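Local coordinates for protein pectate lyase 47 (Bacillus sp. TS-47, PDB 1VBL) that catalyses, as a thermostable, calcium-binding secreted enzyme of polysaccharide lyase family 1, the eliminative cleavage of pectate, at residues I342-K347 with L380-E385; K1-E6 with S135-G140. All blocks are in the same frame, centred on the assembly; numbering follows the deposited sequence.

Contact 1: residues I342-K347 with L380-E385; sequences IKVWSK and LQLKKE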
loop_
_atom_site.group_PDB
_atom_site.type_symbol
_atom_site.label_atom_id
_atom_site.label_comp_id
_atom_site.label_asym_id
_atom_site.label_seq_id
_atom_site.Cartn_x
_atom_site.Cartn_y
_atom_site.Cartn_z
ATOM N N ILE A 342 5.937 -15.676 8.311
ATOM C CA ILE A 342 7.111 -14.915 7.903
ATOM C C ILE A 342 7.695 -15.592 6.673
ATOM O O ILE A 342 7.722 -16.815 6.585
ATOM C CB ILE A 342 8.201 -14.886 9.000
ATOM C CG1 ILE A 342 7.703 -14.105 10.219
ATOM C CG2 ILE A 342 9.479 -14.246 8.446
ATOM C CD1 ILE A 342 8.707 -14.041 11.350
ATOM N N LYS A 343 8.138 -14.795 5.713
ATOM C CA LYS A 343 8.736 -15.337 4.502
ATOM C C LYS A 343 10.006 -14.533 4.281
ATOM O O LYS A 343 10.006 -13.315 4.446
ATOM C CB LYS A 343 7.772 -15.185 3.322
ATOM C CG LYS A 343 8.091 -16.080 2.136
ATOM C CD LYS A 343 6.881 -16.216 1.220
ATOM C CE LYS A 343 7.140 -17.193 0.082
ATOM N NZ LYS A 343 5.937 -17.362 -0.781
ATOM N N VAL A 344 11.094 -15.208 3.932
ATOM C CA VAL A 344 12.360 -14.517 3.729
ATOM C C VAL A 344 12.827 -14.528 2.278
ATOM O O VAL A 344 12.802 -15.564 1.614
ATOM C CB VAL A 344 13.471 -15.133 4.612
ATOM C CG1 VAL A 344 14.773 -14.360 4.432
ATOM C CG2 VAL A 344 13.040 -15.117 6.074
ATOM N N TRP A 345 13.245 -13.362 1.796
ATOM C CA TRP A 345 13.738 -13.221 0.431
ATOM C C TRP A 345 15.136 -12.605 0.481
ATOM O O TRP A 345 15.297 -11.393 0.336
ATOM C CB TRP A 345 12.817 -12.313 -0.392
ATOM C CG TRP A 345 11.346 -12.597 -0.250
ATOM C CD1 TRP A 345 10.484 -12.043 0.656
ATOM C CD2 TRP A 345 10.564 -13.488 -1.053
ATOM N NE1 TRP A 345 9.214 -12.533 0.465
ATOM C CE2 TRP A 345 9.235 -13.422 -0.576
ATOM C CE3 TRP A 345 10.856 -14.338 -2.127
ATOM C CZ2 TRP A 345 8.199 -14.173 -1.139
ATOM C CZ3 TRP A 345 9.826 -15.086 -2.688
ATOM C CH2 TRP A 345 8.512 -14.997 -2.190
ATOM N N SER A 346 16.145 -13.443 0.695
ATOM C CA SER A 346 17.524 -12.974 0.766
ATOM C C SER A 346 18.492 -14.141 0.625
ATOM O O SER A 346 18.079 -15.297 0.631
ATOM C CB SER A 346 17.775 -12.274 2.104
ATOM O OG SER A 346 19.120 -11.837 2.211
ATOM N N LYS A 347 19.777 -13.831 0.496
ATOM C CA LYS A 347 20.804 -14.859 0.382
ATOM C C LYS A 347 21.642 -14.886 1.651
ATOM O O LYS A 347 22.501 -15.748 1.822
ATOM C CB LYS A 347 21.702 -14.586 -0.825
ATOM C CG LYS A 347 20.974 -14.675 -2.154
ATOM C CD LYS A 347 21.902 -14.396 -3.320
ATOM C CE LYS A 347 21.165 -14.546 -4.643
ATOM N NZ LYS A 347 22.062 -14.310 -5.806
ATOM N N LEU A 380 16.983 -21.316 4.869
ATOM C CA LEU A 380 17.705 -20.100 5.229
ATOM C C LEU A 380 17.175 -19.603 6.565
ATOM O O LEU A 380 15.990 -19.302 6.695
ATOM C CB LEU A 380 17.519 -19.017 4.161
ATOM C CG LEU A 380 18.201 -17.681 4.483
ATOM C CD1 LEU A 380 19.692 -17.908 4.711
ATOM C CD2 LEU A 380 17.977 -16.697 3.352
ATOM N N GLN A 381 18.062 -19.516 7.552
ATOM C CA GLN A 381 17.687 -19.086 8.893
ATOM C C GLN A 381 17.609 -17.580 9.092
ATOM O O GLN A 381 18.266 -16.798 8.402
ATOM C CB GLN A 381 18.655 -19.681 9.914
ATOM C CG GLN A 381 18.659 -21.198 9.919
ATOM C CD GLN A 381 17.346 -21.773 10.400
ATOM O OE1 GLN A 381 17.057 -21.777 11.600
ATOM N NE2 GLN A 381 16.534 -22.255 9.464
ATOM N N LEU A 382 16.792 -17.189 10.059
ATOM C CA LEU A 382 16.592 -15.794 10.398
ATOM C C LEU A 382 17.136 -15.611 11.809
ATOM O O LEU A 382 16.815 -16.388 12.708
ATOM C CB LEU A 382 15.097 -15.471 10.353
ATOM C CG LEU A 382 14.637 -14.026 10.523
ATOM C CD1 LEU A 382 15.287 -13.144 9.467
ATOM C CD2 LEU A 382 13.114 -13.973 10.405
ATOM N N LYS A 383 17.966 -14.596 12.005
ATOM C CA LYS A 383 18.537 -14.349 13.321
ATOM C C LYS A 383 17.702 -13.348 14.107
ATOM O O LYS A 383 17.461 -12.235 13.643
ATOM C CB LYS A 383 19.965 -13.819 13.187
ATOM C CG LYS A 383 20.919 -14.783 12.502
ATOM C CD LYS A 383 22.346 -14.249 12.490
ATOM C CE LYS A 383 22.457 -12.955 11.700
ATOM N NZ LYS A 383 23.868 -12.480 11.615
ATOM N N LYS A 384 17.244 -13.748 15.288
ATOM C CA LYS A 384 16.465 -12.836 16.113
ATOM C C LYS A 384 17.449 -12.099 17.003
ATOM O O LYS A 384 18.079 -12.695 17.879
ATOM C CB LYS A 384 15.446 -13.581 16.981
ATOM C CG LYS A 384 14.729 -12.651 17.959
ATOM C CD LYS A 384 13.643 -13.343 18.773
ATOM C CE LYS A 384 12.423 -13.656 17.931
ATOM N NZ LYS A 384 11.273 -14.048 18.791
ATOM N N GLU A 385 17.593 -10.803 16.763
ATOM C CA GLU A 385 18.512 -9.996 17.545
ATOM C C GLU A 385 18.182 -8.520 17.374
ATOM O O GLU A 385 17.596 -8.114 16.370
ATOM C CB GLU A 385 19.955 -10.260 17.099
ATOM C CG GLU A 385 20.313 -9.649 15.755
ATOM C CD GLU A 385 21.766 -9.865 15.380
ATOM O OE1 GLU A 385 22.638 -9.715 16.264
ATOM O OE2 GLU A 385 22.040 -10.167 14.200
#
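L380 lays its CD2 methyl over the backbone of S346 and against V344: CD2 comes within 3.1 Å of S346 O, a tight carbon-to-oxygen approach, and within 4.1 Å of V344 CG1. The L380 and V344 side chains cross at about a right angle and meet through one methyl each. V344 divides its branches between two leucines. CG1, anti to the backbone N (chi1 -178°), serves L380, while V344 CG2 lies 4.5 Å from L382 CD2. That same L382 methyl also reaches I342, its CD2 standing 4.1 Å from I342 CG2, again with the side chains crossed. Here the strand 342-345, an outermost member of a four-stranded parallel sheet of the pectate lyase beta-helix, meets the chain as it leaves helix 370-377 and enters the short strand 383-384. Y374 of that helix packs on both V344 and L382, and its OH bonds to L380 O; L382 N bonds to N375 OD1, and the K383 backbone to E350 and M352. About 250 Å² is buried between the two segments. The side-chain-to-side-chain contacts are all between methyls, while L380 CD2 also rests on the S346 carbonyl. With apolar groups and one carbonyl meeting, the pairing depends on burial and shape, and 380-385 makes its polar bonds to other residues.

Contact 2: residues K1-E6 with S135-G140; sequences KELGHE and SIIGVG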
loop_
_atom_site.group_PDB
_atom_site.type_symbol
_atom_site.label_atom_id
_atom_site.label_comp_id
_atom_site.label_asym_id
_atom_site.label_seq_id
_atom_site.Cartn_x
_atom_site.Cartn_y
_atom_site.Cartn_z
ATOM N N LYS A 1 -9.520 22.893 16.860
ATOM C CA LYS A 1 -9.354 23.291 15.431
ATOM C C LYS A 1 -10.007 22.262 14.506
ATOM O O LYS A 1 -10.672 21.334 14.970
ATOM C CB LYS A 1 -7.865 23.426 15.095
ATOM C CG LYS A 1 -7.118 24.412 15.986
ATOM C CD LYS A 1 -5.629 24.438 15.667
ATOM C CE LYS A 1 -4.876 25.342 16.634
ATOM N NZ LYS A 1 -3.415 25.387 16.359
ATOM N N GLU A 2 -9.813 22.433 13.201
ATOM C CA GLU A 2 -10.384 21.527 12.206
ATOM C C GLU A 2 -9.573 20.241 12.102
ATOM O O GLU A 2 -8.429 20.179 12.548
ATOM C CB GLU A 2 -10.402 22.188 10.829
ATOM C CG GLU A 2 -10.995 23.576 10.787
ATOM C CD GLU A 2 -10.970 24.151 9.388
ATOM O OE1 GLU A 2 -11.318 25.340 9.222
ATOM O OE2 GLU A 2 -10.603 23.409 8.450
ATOM N N LEU A 3 -10.165 19.221 11.491
ATOM C CA LEU A 3 -9.479 17.949 11.322
ATOM C C LEU A 3 -8.241 18.140 10.455
ATOM O O LEU A 3 -7.222 17.478 10.658
ATOM C CB LEU A 3 -10.416 16.923 10.679
ATOM C CG LEU A 3 -9.822 15.536 10.429
ATOM C CD1 LEU A 3 -9.151 15.014 11.695
ATOM C CD2 LEU A 3 -10.924 14.593 9.968
ATOM N N GLY A 4 -8.332 19.057 9.493
ATOM C CA GLY A 4 -7.209 19.323 8.615
ATOM C C GLY A 4 -6.078 20.022 9.344
ATOM O O GLY A 4 -4.961 20.123 8.834
ATOM N N HIS A 5 -6.373 20.510 10.545
ATOM C CA HIS A 5 -5.387 21.204 11.364
ATOM C C HIS A 5 -4.579 20.244 12.236
ATOM O O HIS A 5 -3.555 20.626 12.797
ATOM C CB HIS A 5 -6.083 22.239 12.254
ATOM C CG HIS A 5 -6.397 23.526 11.555
ATOM N ND1 HIS A 5 -6.842 23.578 10.252
ATOM C CD2 HIS A 5 -6.338 24.809 11.984
ATOM C CE1 HIS A 5 -7.043 24.838 9.906
ATOM N NE2 HIS A 5 -6.744 25.605 10.940
ATOM N N GLU A 6 -5.042 19.003 12.350
ATOM C CA GLU A 6 -4.357 18.001 13.161
ATOM C C GLU A 6 -3.064 17.513 12.520
ATOM O O GLU A 6 -2.997 17.308 11.305
ATOM C CB GLU A 6 -5.279 16.810 13.425
ATOM C CG GLU A 6 -6.283 17.041 14.545
ATOM C CD GLU A 6 -7.235 15.874 14.724
ATOM O OE1 GLU A 6 -6.811 14.721 14.500
ATOM O OE2 GLU A 6 -8.405 16.107 15.101
ATOM N N SER A 135 -2.296 18.194 3.125
ATOM C CA SER A 135 -3.108 17.346 3.982
ATOM C C SER A 135 -4.370 17.061 3.181
ATOM O O SER A 135 -5.099 17.982 2.816
ATOM C CB SER A 135 -3.483 18.049 5.296
ATOM O OG SER A 135 -2.394 18.079 6.206
ATOM N N ILE A 136 -4.599 15.791 2.870
ATOM C CA ILE A 136 -5.796 15.388 2.144
ATOM C C ILE A 136 -6.592 14.625 3.189
ATOM O O ILE A 136 -6.176 13.555 3.652
ATOM C CB ILE A 136 -5.458 14.491 0.935
ATOM C CG1 ILE A 136 -4.520 15.249 -0.013
ATOM C CG2 ILE A 136 -6.740 14.100 0.203
ATOM C CD1 ILE A 136 -4.130 14.487 -1.269
ATOM N N ILE A 137 -7.729 15.200 3.565
ATOM C CA ILE A 137 -8.575 14.650 4.616
ATOM C C ILE A 137 -10.008 14.386 4.182
ATOM O O ILE A 137 -10.680 15.276 3.664
ATOM C CB ILE A 137 -8.627 15.631 5.814
ATOM C CG1 ILE A 137 -7.207 16.018 6.240
ATOM C CG2 ILE A 137 -9.417 15.022 6.958
ATOM C CD1 ILE A 137 -6.333 14.861 6.663
ATOM N N GLY A 138 -10.479 13.165 4.418
ATOM C CA GLY A 138 -11.837 12.825 4.052
ATOM C C GLY A 138 -12.839 13.428 5.020
ATOM O O GLY A 138 -12.561 13.572 6.215
ATOM N N VAL A 139 -14.009 13.791 4.503
ATOM C CA VAL A 139 -15.061 14.371 5.328
ATOM C C VAL A 139 -16.025 13.299 5.827
ATOM O O VAL A 139 -16.484 12.454 5.059
ATOM C CB VAL A 139 -15.880 15.425 4.535
ATOM C CG1 VAL A 139 -17.060 15.907 5.369
ATOM C CG2 VAL A 139 -14.988 16.593 4.149
ATOM N N GLY A 140 -16.316 13.332 7.123
ATOM C CA GLY A 140 -17.257 12.390 7.705
ATOM C C GLY A 140 -16.940 10.909 7.611
ATOM O O GLY A 140 -15.791 10.491 7.735
HETATM O O HOH W 1 -3.216 18.205 8.743
#
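Water 1 is held by three groups, G4 O, E6 O and S135 OG. The water donates to G4 O at 2.6 Å and to E6 O at 2.7 Å, and it accepts from S135 OG at 2.7 Å. It thereby bridges the N-terminal segment to strand 134-138 of the right-handed parallel beta-helix, the fold of this lyase family. G4 O and S135 OG do not bond directly, and the water spans the gap between them. The serine oxygen has a second partner in G24 N, so this buried hydroxyl is held by two bonds.

Next to the water the contact turns apolar. L3 sets its branched end on I137: L3 CD2 is 3.4 Å from I137 CG2, closer than carbons usually pack, and L3 CG is 3.5 Å from the same methyl. The two side chains cross obliquely. L3 CG lies anti to the backbone N (chi1 179°), which puts CG itself against I137 CG2. On I137, CG2 is likewise anti to its own N, whereas CG1 sits beside that N (chi1 -52°) and meets the backbone of G4, with I137 CG1 4.1 Å from G4 CA.

A short 3-10 turn over residues 3-5 presents L3 and G4 together, and H5 N bonds back to E2 O, just before the turn, at 2.9 Å. Y62 of the adjoining strand 59-63 binds through its OH both G4 N and E2 OE2, while E6 OE1 forms a salt bridge with R161 NH1 on strand 156-161. Past I137, the methyl L3 CD2 lies 4.2 Å from G138 O, a carbonyl oxygen that takes a hydrogen bond from N162 ND2.

Overall arrangement
Contact 2 closes in sequence before contact 1 opens, and the two lie on opposite sides of the chain's centre, 40 Å apart between centres and about 30 Å between nearest atoms. They do not touch, but a succession of parallel strand pairings links them: 134-138, in contact 2, pairs with 156-161, and the series runs through 200-208, 239-251, 272-280, 293-303, 322-332 and 351-361 to 383-384, in contact 1. Strand 342-345 belongs to a separate parallel sheet. The contacts thus pack chain onto two far-apart parts of the beta-helix, the N-terminal segment on one and the chain after helix 370-377 on the other, both away from the calcium-binding aspartates D190, D229 and D233.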